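Local coordinates for Mgp-operon protein 3 (Mycoplasma pneumoniae, PDB 6RJ1) that probably takes part in adhesion to host cells as the P40/P90 surface protein, in concert with the adhesin P1, at residues Leu161-Val170 with Arg227-Pro237; Ala845-Asp853 with Tyr865-Pro873. All blocks are in the same frame, centred on the assembly; numbering follows the deposited sequence.

Contact 1: residues Leu161-Val170 with Arg227-Pro237; sequences LQDLLVEQPV and RAYRKLNESWP
The indole of Trp236 packs against the end of strand 165-167 and the Gln168-Pro169 segment that follows it. Its CB lies 4.0 Å from Gln168 CB. Next, CG and CD1 lie on Gln168 CA, which sits over one ring face, 3.5 Å from the centroid of the Trp236 five-membered ring. NE1 donates to Val166 O (2.9 Å) with the acceptor almost in the indole plane. CE3, CZ3 and CH2 meet Pro169 CD and CG over the same face, a second CH-pi contact, and CZ2 touches Val166 CG1. Arg230 N reaches Val166 O from the opposite face of the carbonyl plane, at 2.8 Å, so two donors grip it.

Farther along, Arg227 NE meets Glu167 OE2 at 3.1 Å in a salt bridge, and NH1 gives a straight N-H bond to Pro169 O from above the carbonyl plane. Arg181 shares OE2, Tyr662 OH and Ala656 N bond OE1, and Glu240 takes Arg227 NH2. At the other end extended Lys231 bonds Gln162 O and forms a salt bridge with Asp163, whose OD2 is bonded by Ser526. The backbone centre is a two-residue antiparallel pairing, Val166 with Arg230 and Glu167 with Tyr229, at the border of a mixed beta sheet that strand 650-654 continues in parallel.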
loop_
_atom_site.group_PDB
_atom_site.type_symbol
_atom_site.label_atom_id
_atom_site.label_comp_id
_atom_site.label_asym_id
_atom_site.label_seq_id
_atom_site.Cartn_x
_atom_site.Cartn_y
_atom_site.Cartn_z
ATOM N N LEU A 161 -0.538 -14.492 -14.306
ATOM C CA LEU A 161 0.154 -15.026 -13.142
ATOM C C LEU A 161 1.376 -15.861 -13.493
ATOM O O LEU A 161 2.348 -15.871 -12.735
ATOM C CB LEU A 161 -0.813 -15.790 -12.237
ATOM C CG LEU A 161 -1.960 -14.961 -11.632
ATOM C CD1 LEU A 161 -2.999 -15.853 -11.001
ATOM C CD2 LEU A 161 -1.450 -13.906 -10.640
ATOM N N GLN A 162 1.358 -16.500 -14.667
ATOM C CA GLN A 162 2.471 -17.306 -15.162
ATOM C C GLN A 162 3.704 -16.449 -15.417
ATOM O O GLN A 162 4.825 -16.903 -15.173
ATOM C CB GLN A 162 2.091 -18.034 -16.451
ATOM C CG GLN A 162 1.190 -19.223 -16.243
ATOM C CD GLN A 162 1.226 -20.125 -17.444
ATOM O OE1 GLN A 162 1.922 -21.146 -17.458
ATOM N NE2 GLN A 162 0.471 -19.766 -18.471
ATOM N N ASP A 163 3.495 -15.210 -15.890
ATOM C CA ASP A 163 4.567 -14.275 -16.216
ATOM C C ASP A 163 4.722 -13.140 -15.222
ATOM O O ASP A 163 5.658 -12.350 -15.354
ATOM C CB ASP A 163 4.365 -13.716 -17.631
ATOM C CG ASP A 163 4.834 -14.623 -18.751
ATOM O OD1 ASP A 163 5.737 -15.469 -18.499
ATOM O OD2 ASP A 163 4.319 -14.474 -19.894
ATOM N N LEU A 164 3.824 -13.048 -14.226
ATOM C CA LEU A 164 3.859 -11.991 -13.215
ATOM C C LEU A 164 5.156 -11.946 -12.425
ATOM O O LEU A 164 5.629 -12.967 -11.916
ATOM C CB LEU A 164 2.649 -12.063 -12.272
ATOM C CG LEU A 164 2.498 -10.916 -11.269
ATOM C CD1 LEU A 164 1.967 -9.662 -11.931
ATOM C CD2 LEU A 164 1.619 -11.323 -10.119
ATOM N N LEU A 165 5.705 -10.732 -12.329
ATOM C CA LEU A 165 6.918 -10.386 -11.600
ATOM C C LEU A 165 6.533 -9.486 -10.435
ATOM O O LEU A 165 5.792 -8.527 -10.634
ATOM C CB LEU A 165 7.857 -9.631 -12.546
ATOM C CG LEU A 165 9.122 -10.330 -13.037
ATOM C CD1 LEU A 165 8.863 -11.753 -13.458
ATOM C CD2 LEU A 165 9.717 -9.568 -14.186
ATOM N N VAL A 166 6.993 -9.815 -9.214
ATOM C CA VAL A 166 6.728 -9.003 -8.023
ATOM C C VAL A 166 8.071 -8.558 -7.433
ATOM O O VAL A 166 8.975 -9.374 -7.249
ATOM C CB VAL A 166 5.827 -9.702 -6.961
ATOM C CG1 VAL A 166 5.449 -8.737 -5.832
ATOM C CG2 VAL A 166 4.567 -10.298 -7.590
ATOM N N GLU A 167 8.198 -7.262 -7.156
ATOM C CA GLU A 167 9.398 -6.680 -6.570
ATOM C C GLU A 167 9.550 -7.134 -5.114
ATOM O O GLU A 167 8.547 -7.231 -4.397
ATOM C CB GLU A 167 9.316 -5.148 -6.613
ATOM C CG GLU A 167 10.646 -4.448 -6.374
ATOM C CD GLU A 167 10.560 -2.981 -5.997
ATOM O OE1 GLU A 167 9.434 -2.435 -5.947
ATOM O OE2 GLU A 167 11.629 -2.376 -5.757
ATOM N N GLN A 168 10.808 -7.364 -4.665
ATOM C CA GLN A 168 11.083 -7.707 -3.274
ATOM C C GLN A 168 10.580 -6.556 -2.377
ATOM O O GLN A 168 10.588 -5.405 -2.829
ATOM C CB GLN A 168 12.570 -8.056 -3.049
ATOM C CG GLN A 168 13.561 -6.910 -3.196
ATOM C CD GLN A 168 14.984 -7.357 -2.987
ATOM O OE1 GLN A 168 15.852 -7.116 -3.820
ATOM N NE2 GLN A 168 15.262 -8.013 -1.867
ATOM N N PRO A 169 10.018 -6.822 -1.175
ATOM C CA PRO A 169 9.468 -5.715 -0.381
ATOM C C PRO A 169 10.477 -4.634 -0.008
ATOM O O PRO A 169 11.668 -4.912 0.167
ATOM C CB PRO A 169 8.866 -6.414 0.843
ATOM C CG PRO A 169 8.709 -7.831 0.448
ATOM C CD PRO A 169 9.850 -8.108 -0.473
ATOM N N VAL A 170 10.002 -3.388 0.050
ATOM C CA VAL A 170 10.815 -2.240 0.431
ATOM C C VAL A 170 10.886 -2.268 1.957
ATOM O O VAL A 170 9.850 -2.292 2.628
ATOM C CB VAL A 170 10.253 -0.900 -0.115
ATOM C CG1 VAL A 170 11.081 0.284 0.378
ATOM C CG2 VAL A 170 10.173 -0.901 -1.640
ATOM N N ARG A 227 17.099 -4.325 -7.390
ATOM C CA ARG A 227 16.190 -5.046 -6.487
ATOM C C ARG A 227 15.491 -6.167 -7.242
ATOM O O ARG A 227 15.109 -5.997 -8.407
ATOM C CB ARG A 227 15.122 -4.126 -5.873
ATOM C CG ARG A 227 15.534 -2.680 -5.618
ATOM C CD ARG A 227 15.331 -2.246 -4.175
ATOM N NE ARG A 227 13.967 -2.504 -3.730
ATOM C CZ ARG A 227 13.647 -3.144 -2.615
ATOM N NH1 ARG A 227 12.381 -3.365 -2.315
ATOM N NH2 ARG A 227 14.592 -3.556 -1.783
ATOM N N ALA A 228 15.356 -7.323 -6.587
ATOM C CA ALA A 228 14.773 -8.500 -7.195
ATOM C C ALA A 228 13.305 -8.362 -7.561
ATOM O O ALA A 228 12.515 -7.786 -6.811
ATOM C CB ALA A 228 14.978 -9.700 -6.306
ATOM N N TYR A 229 12.974 -8.871 -8.751
ATOM C CA TYR A 229 11.642 -9.029 -9.302
ATOM C C TYR A 229 11.544 -10.527 -9.464
ATOM O O TYR A 229 12.441 -11.144 -10.061
ATOM C CB TYR A 229 11.494 -8.323 -10.655
ATOM C CG TYR A 229 11.264 -6.838 -10.522
ATOM C CD1 TYR A 229 9.990 -6.329 -10.265
ATOM C CD2 TYR A 229 12.320 -5.939 -10.632
ATOM C CE1 TYR A 229 9.774 -4.958 -10.129
ATOM C CE2 TYR A 229 12.116 -4.567 -10.502
ATOM C CZ TYR A 229 10.841 -4.078 -10.253
ATOM O OH TYR A 229 10.651 -2.718 -10.130
ATOM N N ARG A 230 10.541 -11.141 -8.843
ATOM C CA ARG A 230 10.457 -12.591 -8.915
ATOM C C ARG A 230 9.082 -13.088 -9.343
ATOM O O ARG A 230 8.074 -12.406 -9.143
ATOM C CB ARG A 230 10.888 -13.236 -7.572
ATOM C CG ARG A 230 12.341 -13.011 -7.150
ATOM C CD ARG A 230 13.320 -13.902 -7.892
ATOM N NE ARG A 230 14.713 -13.679 -7.485
ATOM C CZ ARG A 230 15.532 -12.795 -8.056
ATOM N NH1 ARG A 230 16.777 -12.656 -7.619
ATOM N NH2 ARG A 230 15.106 -12.035 -9.060
ATOM N N LYS A 231 9.057 -14.293 -9.936
ATOM C CA LYS A 231 7.836 -14.975 -10.333
ATOM C C LYS A 231 7.204 -15.594 -9.072
ATOM O O LYS A 231 7.868 -15.720 -8.040
ATOM C CB LYS A 231 8.123 -16.037 -11.397
ATOM C CG LYS A 231 8.352 -15.462 -12.790
ATOM C CD LYS A 231 8.083 -16.502 -13.873
ATOM C CE LYS A 231 8.013 -15.860 -15.234
ATOM N NZ LYS A 231 7.624 -16.836 -16.287
ATOM N N LEU A 232 5.916 -15.937 -9.149
ATOM C CA LEU A 232 5.125 -16.486 -8.054
ATOM C C LEU A 232 5.792 -17.649 -7.296
ATOM O O LEU A 232 5.765 -17.661 -6.065
ATOM C CB LEU A 232 3.747 -16.887 -8.603
ATOM C CG LEU A 232 2.537 -16.000 -8.257
ATOM C CD1 LEU A 232 2.887 -14.529 -8.149
ATOM C CD2 LEU A 232 1.425 -16.214 -9.243
ATOM N N ASN A 233 6.415 -18.587 -8.027
ATOM C CA ASN A 233 7.097 -19.753 -7.455
ATOM C C ASN A 233 8.589 -19.511 -7.154
ATOM O O ASN A 233 9.256 -20.384 -6.584
ATOM C CB ASN A 233 6.893 -20.993 -8.328
ATOM C CG ASN A 233 5.464 -21.465 -8.339
ATOM O OD1 ASN A 233 4.903 -21.861 -7.311
ATOM N ND2 ASN A 233 4.835 -21.415 -9.498
ATOM N N GLU A 234 9.097 -18.321 -7.520
ATOM C CA GLU A 234 10.472 -17.923 -7.241
ATOM C C GLU A 234 10.505 -17.310 -5.844
ATOM O O GLU A 234 9.450 -17.014 -5.274
ATOM C CB GLU A 234 10.983 -16.919 -8.292
ATOM C CG GLU A 234 11.418 -17.555 -9.602
ATOM C CD GLU A 234 11.765 -16.618 -10.747
ATOM O OE1 GLU A 234 11.564 -15.389 -10.613
ATOM O OE2 GLU A 234 12.237 -17.123 -11.792
ATOM N N SER A 235 11.707 -17.136 -5.279
ATOM C CA SER A 235 11.857 -16.518 -3.960
ATOM C C SER A 235 12.640 -15.226 -4.053
ATOM O O SER A 235 13.599 -15.128 -4.833
ATOM C CB SER A 235 12.571 -17.456 -2.997
ATOM O OG SER A 235 11.800 -18.620 -2.776
ATOM N N TRP A 236 12.258 -14.246 -3.220
ATOM C CA TRP A 236 12.975 -12.982 -3.122
ATOM C C TRP A 236 14.228 -13.238 -2.275
ATOM O O TRP A 236 14.174 -14.067 -1.351
ATOM C CB TRP A 236 12.130 -11.947 -2.376
ATOM C CG TRP A 236 10.906 -11.464 -3.077
ATOM C CD1 TRP A 236 10.813 -11.003 -4.359
ATOM C CD2 TRP A 236 9.629 -11.236 -2.475
ATOM N NE1 TRP A 236 9.538 -10.547 -4.605
ATOM C CE2 TRP A 236 8.787 -10.691 -3.469
ATOM C CE3 TRP A 236 9.100 -11.475 -1.192
ATOM C CZ2 TRP A 236 7.451 -10.368 -3.218
ATOM C CZ3 TRP A 236 7.783 -11.142 -0.942
ATOM C CH2 TRP A 236 6.967 -10.608 -1.948
ATOM N N PRO A 237 15.359 -12.539 -2.514
ATOM C CA PRO A 237 16.506 -12.719 -1.613
ATOM C C PRO A 237 16.348 -11.837 -0.375
ATOM O O PRO A 237 15.600 -10.853 -0.397
ATOM C CB PRO A 237 17.706 -12.297 -2.465
ATOM C CG PRO A 237 17.140 -11.490 -3.608
ATOM C CD PRO A 237 15.637 -11.509 -3.532
#

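Contact 2: residues Ala845-Asp853 with Tyr865-Pro873; sequences AVDLTTLKD and YTFDNGEKP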
loop_
_atom_site.group_PDB
_atom_site.type_symbol
_atom_site.label_atom_id
_atom_site.label_comp_id
_atom_site.label_asym_id
_atom_site.label_seq_id
_atom_site.Cartn_x
_atom_site.Cartn_y
_atom_site.Cartn_z
ATOM N N ALA A 845 9.244 13.027 13.535
ATOM C CA ALA A 845 10.294 12.293 14.237
ATOM C C ALA A 845 9.803 10.905 14.664
ATOM O O ALA A 845 10.622 10.052 15.015
ATOM C CB ALA A 845 10.751 13.089 15.454
ATOM N N VAL A 846 8.468 10.690 14.632
ATOM C CA VAL A 846 7.774 9.445 14.985
ATOM C C VAL A 846 7.916 8.419 13.854
ATOM O O VAL A 846 7.628 8.736 12.698
ATOM C CB VAL A 846 6.273 9.715 15.306
ATOM C CG1 VAL A 846 5.525 8.433 15.649
ATOM C CG2 VAL A 846 6.113 10.744 16.422
ATOM N N ASP A 847 8.315 7.177 14.208
ATOM C CA ASP A 847 8.451 6.042 13.282
ATOM C C ASP A 847 7.060 5.535 12.942
ATOM O O ASP A 847 6.401 4.935 13.790
ATOM C CB ASP A 847 9.279 4.918 13.929
ATOM C CG ASP A 847 9.842 3.897 12.969
ATOM O OD1 ASP A 847 9.151 3.564 11.979
ATOM O OD2 ASP A 847 10.971 3.426 13.205
ATOM N N LEU A 848 6.605 5.787 11.707
ATOM C CA LEU A 848 5.266 5.387 11.269
ATOM C C LEU A 848 5.091 3.863 11.098
ATOM O O LEU A 848 3.955 3.392 11.040
ATOM C CB LEU A 848 4.845 6.137 9.991
ATOM C CG LEU A 848 4.697 7.649 10.089
ATOM C CD1 LEU A 848 4.414 8.258 8.712
ATOM C CD2 LEU A 848 3.620 8.057 11.105
ATOM N N THR A 849 6.202 3.100 11.041
ATOM C CA THR A 849 6.155 1.638 10.890
ATOM C C THR A 849 5.899 0.948 12.237
ATOM O O THR A 849 5.614 -0.251 12.258
ATOM C CB THR A 849 7.458 1.099 10.249
ATOM O OG1 THR A 849 8.524 1.065 11.213
ATOM C CG2 THR A 849 7.883 1.868 9.014
ATOM N N THR A 850 6.029 1.693 13.355
ATOM C CA THR A 850 5.901 1.152 14.711
ATOM C C THR A 850 4.505 1.304 15.334
ATOM O O THR A 850 4.355 1.050 16.533
ATOM C CB THR A 850 6.975 1.742 15.622
ATOM O OG1 THR A 850 6.788 3.149 15.733
ATOM C CG2 THR A 850 8.383 1.409 15.169
ATOM N N LEU A 851 3.488 1.688 14.534
ATOM C CA LEU A 851 2.127 1.861 15.033
ATOM C C LEU A 851 1.592 0.580 15.651
ATOM O O LEU A 851 1.551 -0.461 14.992
ATOM C CB LEU A 851 1.178 2.395 13.945
ATOM C CG LEU A 851 -0.295 2.547 14.356
ATOM C CD1 LEU A 851 -0.539 3.842 15.100
ATOM C CD2 LEU A 851 -1.182 2.469 13.170
ATOM N N LYS A 852 1.221 0.646 16.932
ATOM C CA LYS A 852 0.706 -0.537 17.598
ATOM C C LYS A 852 -0.811 -0.459 17.786
ATOM O O LYS A 852 -1.468 -1.499 17.739
ATOM C CB LYS A 852 1.482 -0.848 18.897
ATOM C CG LYS A 852 0.812 -0.481 20.208
ATOM C CD LYS A 852 0.698 -1.706 21.094
ATOM C CE LYS A 852 0.563 -1.367 22.557
ATOM N NZ LYS A 852 0.776 -2.571 23.406
ATOM N N ASP A 853 -1.375 0.753 17.937
ATOM C CA ASP A 853 -2.812 0.880 18.155
ATOM C C ASP A 853 -3.427 2.196 17.686
ATOM O O ASP A 853 -2.778 3.243 17.723
ATOM C CB ASP A 853 -3.121 0.648 19.651
ATOM C CG ASP A 853 -4.569 0.852 20.032
ATOM O OD1 ASP A 853 -5.413 -0.009 19.662
ATOM O OD2 ASP A 853 -4.870 1.885 20.670
ATOM N N TYR A 865 -3.293 7.641 18.281
ATOM C CA TYR A 865 -2.354 6.759 17.578
ATOM C C TYR A 865 -1.194 6.400 18.487
ATOM O O TYR A 865 -0.399 7.274 18.844
ATOM C CB TYR A 865 -1.845 7.423 16.294
ATOM C CG TYR A 865 -2.858 7.440 15.175
ATOM C CD1 TYR A 865 -3.894 8.376 15.157
ATOM C CD2 TYR A 865 -2.776 6.534 14.121
ATOM C CE1 TYR A 865 -4.846 8.382 14.135
ATOM C CE2 TYR A 865 -3.709 6.541 13.086
ATOM C CZ TYR A 865 -4.744 7.465 13.096
ATOM O OH TYR A 865 -5.669 7.466 12.081
ATOM N N THR A 866 -1.122 5.123 18.887
ATOM C CA THR A 866 -0.074 4.623 19.763
ATOM C C THR A 866 1.042 4.001 18.940
ATOM O O THR A 866 0.794 3.155 18.086
ATOM C CB THR A 866 -0.657 3.703 20.837
ATOM O OG1 THR A 866 -1.719 4.390 21.507
ATOM C CG2 THR A 866 0.380 3.264 21.857
ATOM N N PHE A 867 2.267 4.451 19.192
ATOM C CA PHE A 867 3.474 3.980 18.519
ATOM C C PHE A 867 4.399 3.314 19.524
ATOM O O PHE A 867 4.750 3.920 20.537
ATOM C CB PHE A 867 4.184 5.161 17.848
ATOM C CG PHE A 867 3.415 5.695 16.665
ATOM C CD1 PHE A 867 3.622 5.176 15.392
ATOM C CD2 PHE A 867 2.481 6.717 16.823
ATOM C CE1 PHE A 867 2.908 5.660 14.299
ATOM C CE2 PHE A 867 1.767 7.198 15.727
ATOM C CZ PHE A 867 1.975 6.654 14.477
ATOM N N ASP A 868 4.799 2.079 19.239
ATOM C CA ASP A 868 5.648 1.267 20.102
ATOM C C ASP A 868 7.011 1.070 19.443
ATOM O O ASP A 868 7.076 0.476 18.371
ATOM C CB ASP A 868 4.953 -0.093 20.326
ATOM C CG ASP A 868 5.429 -0.952 21.484
ATOM O OD1 ASP A 868 6.631 -0.862 21.843
ATOM O OD2 ASP A 868 4.605 -1.740 22.015
ATOM N N ASN A 869 8.099 1.548 20.088
ATOM C CA ASN A 869 9.483 1.403 19.606
ATOM C C ASN A 869 9.966 -0.059 19.513
ATOM O O ASN A 869 10.885 -0.342 18.746
ATOM C CB ASN A 869 10.440 2.246 20.445
ATOM C CG ASN A 869 10.333 3.737 20.207
ATOM O OD1 ASN A 869 9.691 4.208 19.259
ATOM N ND2 ASN A 869 10.971 4.520 21.062
ATOM N N GLY A 870 9.319 -0.962 20.259
ATOM C CA GLY A 870 9.604 -2.395 20.261
ATOM C C GLY A 870 9.208 -3.087 18.969
ATOM O O GLY A 870 9.631 -4.218 18.703
ATOM N N GLU A 871 8.389 -2.398 18.154
ATOM C CA GLU A 871 7.920 -2.855 16.852
ATOM C C GLU A 871 8.983 -2.653 15.752
ATOM O O GLU A 871 8.757 -3.070 14.624
ATOM C CB GLU A 871 6.580 -2.181 16.494
ATOM C CG GLU A 871 5.406 -3.145 16.380
ATOM C CD GLU A 871 4.901 -3.766 17.670
ATOM O OE1 GLU A 871 4.564 -3.013 18.613
ATOM O OE2 GLU A 871 4.825 -5.014 17.731
ATOM N N LYS A 872 10.139 -2.040 16.084
ATOM C CA LYS A 872 11.270 -1.817 15.167
ATOM C C LYS A 872 12.028 -3.134 14.929
ATOM O O LYS A 872 12.035 -3.975 15.834
ATOM C CB LYS A 872 12.262 -0.809 15.783
ATOM C CG LYS A 872 11.877 0.644 15.625
ATOM C CD LYS A 872 12.979 1.556 16.130
ATOM C CE LYS A 872 12.591 3.009 16.098
ATOM N NZ LYS A 872 12.329 3.541 17.460
ATOM N N PRO A 873 12.735 -3.328 13.780
ATOM C CA PRO A 873 13.523 -4.571 13.599
ATOM C C PRO A 873 14.684 -4.649 14.588
ATOM O O PRO A 873 15.101 -3.615 15.098
ATOM C CB PRO A 873 14.044 -4.466 12.160
ATOM C CG PRO A 873 13.211 -3.396 11.510
ATOM C CD PRO A 873 12.863 -2.446 12.600
#
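A classic beta bulge shifts the register of Leu851-Asp853 against Tyr865-Phe867: Lys852 and Asp853 both face Thr866, whose carbonyl oxygen accepts two backbone donors from one face of its plane. Lys852 N lies 2.8 Å from Thr866 O and Asp853 N is longer, at 3.2 Å from the same atom. Thr866 N returns a bond to Asp853 O, and beyond the bulge Asp868 N reaches Thr850 O, so regular pairing borders the extra residue.

The Phe867 ring is held between two aliphatic groups. Val846 CG1 stands over the centre of one face, 3.6 Å from the Phe867 ring centroid, while Leu851 CD1 covers the opposite face nearer the rim. The leucine's CG lies anti to its backbone N (chi1 177°), which carries CD1 to the ring; Leu851 CD1 also lies 3.6 Å from Tyr865 CD2, at the edge of that ring. Leu848 CD2 touches Phe867 CZ as the two side chains run alongside each other.

Asp847 shapes the loop before the strand. Its OD1 accepts from Thr849 N, an Asx turn, and also from Thr849 OG1, while Thr850 OG1 lies 2.7 Å from Asp847 O. Across the contact, Thr850 CG2 packs on Lys872 CG at 3.6 Å; the lysine's amine bonds to Asn884 O.

The pairing lies at one end of hairpin 851-857/862-868. Strand 888-896 flanks strand 862-868 and brings Ile891 against Val846 and Phe867; Leu804 of strand 799-805 also touches Phe867, whereas Leu929 of strand 928-933 packs on Lys852 and Thr866.

Overall arrangement
Contacts 1 and 2 belong to separate sheets of one chain and follow each other in sequence, with contact 1 complete before contact 2 begins. Their centres are 28 Å apart, and the nearest atoms remain about 8 Å apart, so neither touches the other. Each centre is about 17 Å from the centre of the chain. Contact 1 joins segments separated by 56 residues and is largely buried, whereas contact 2 is local, its segments meeting where a hairpin's strands open into the flanking loops, and only partly buried. The first adds to a mixed sheet through strand 650-654; the second belongs to an antiparallel sheet through strand 888-896.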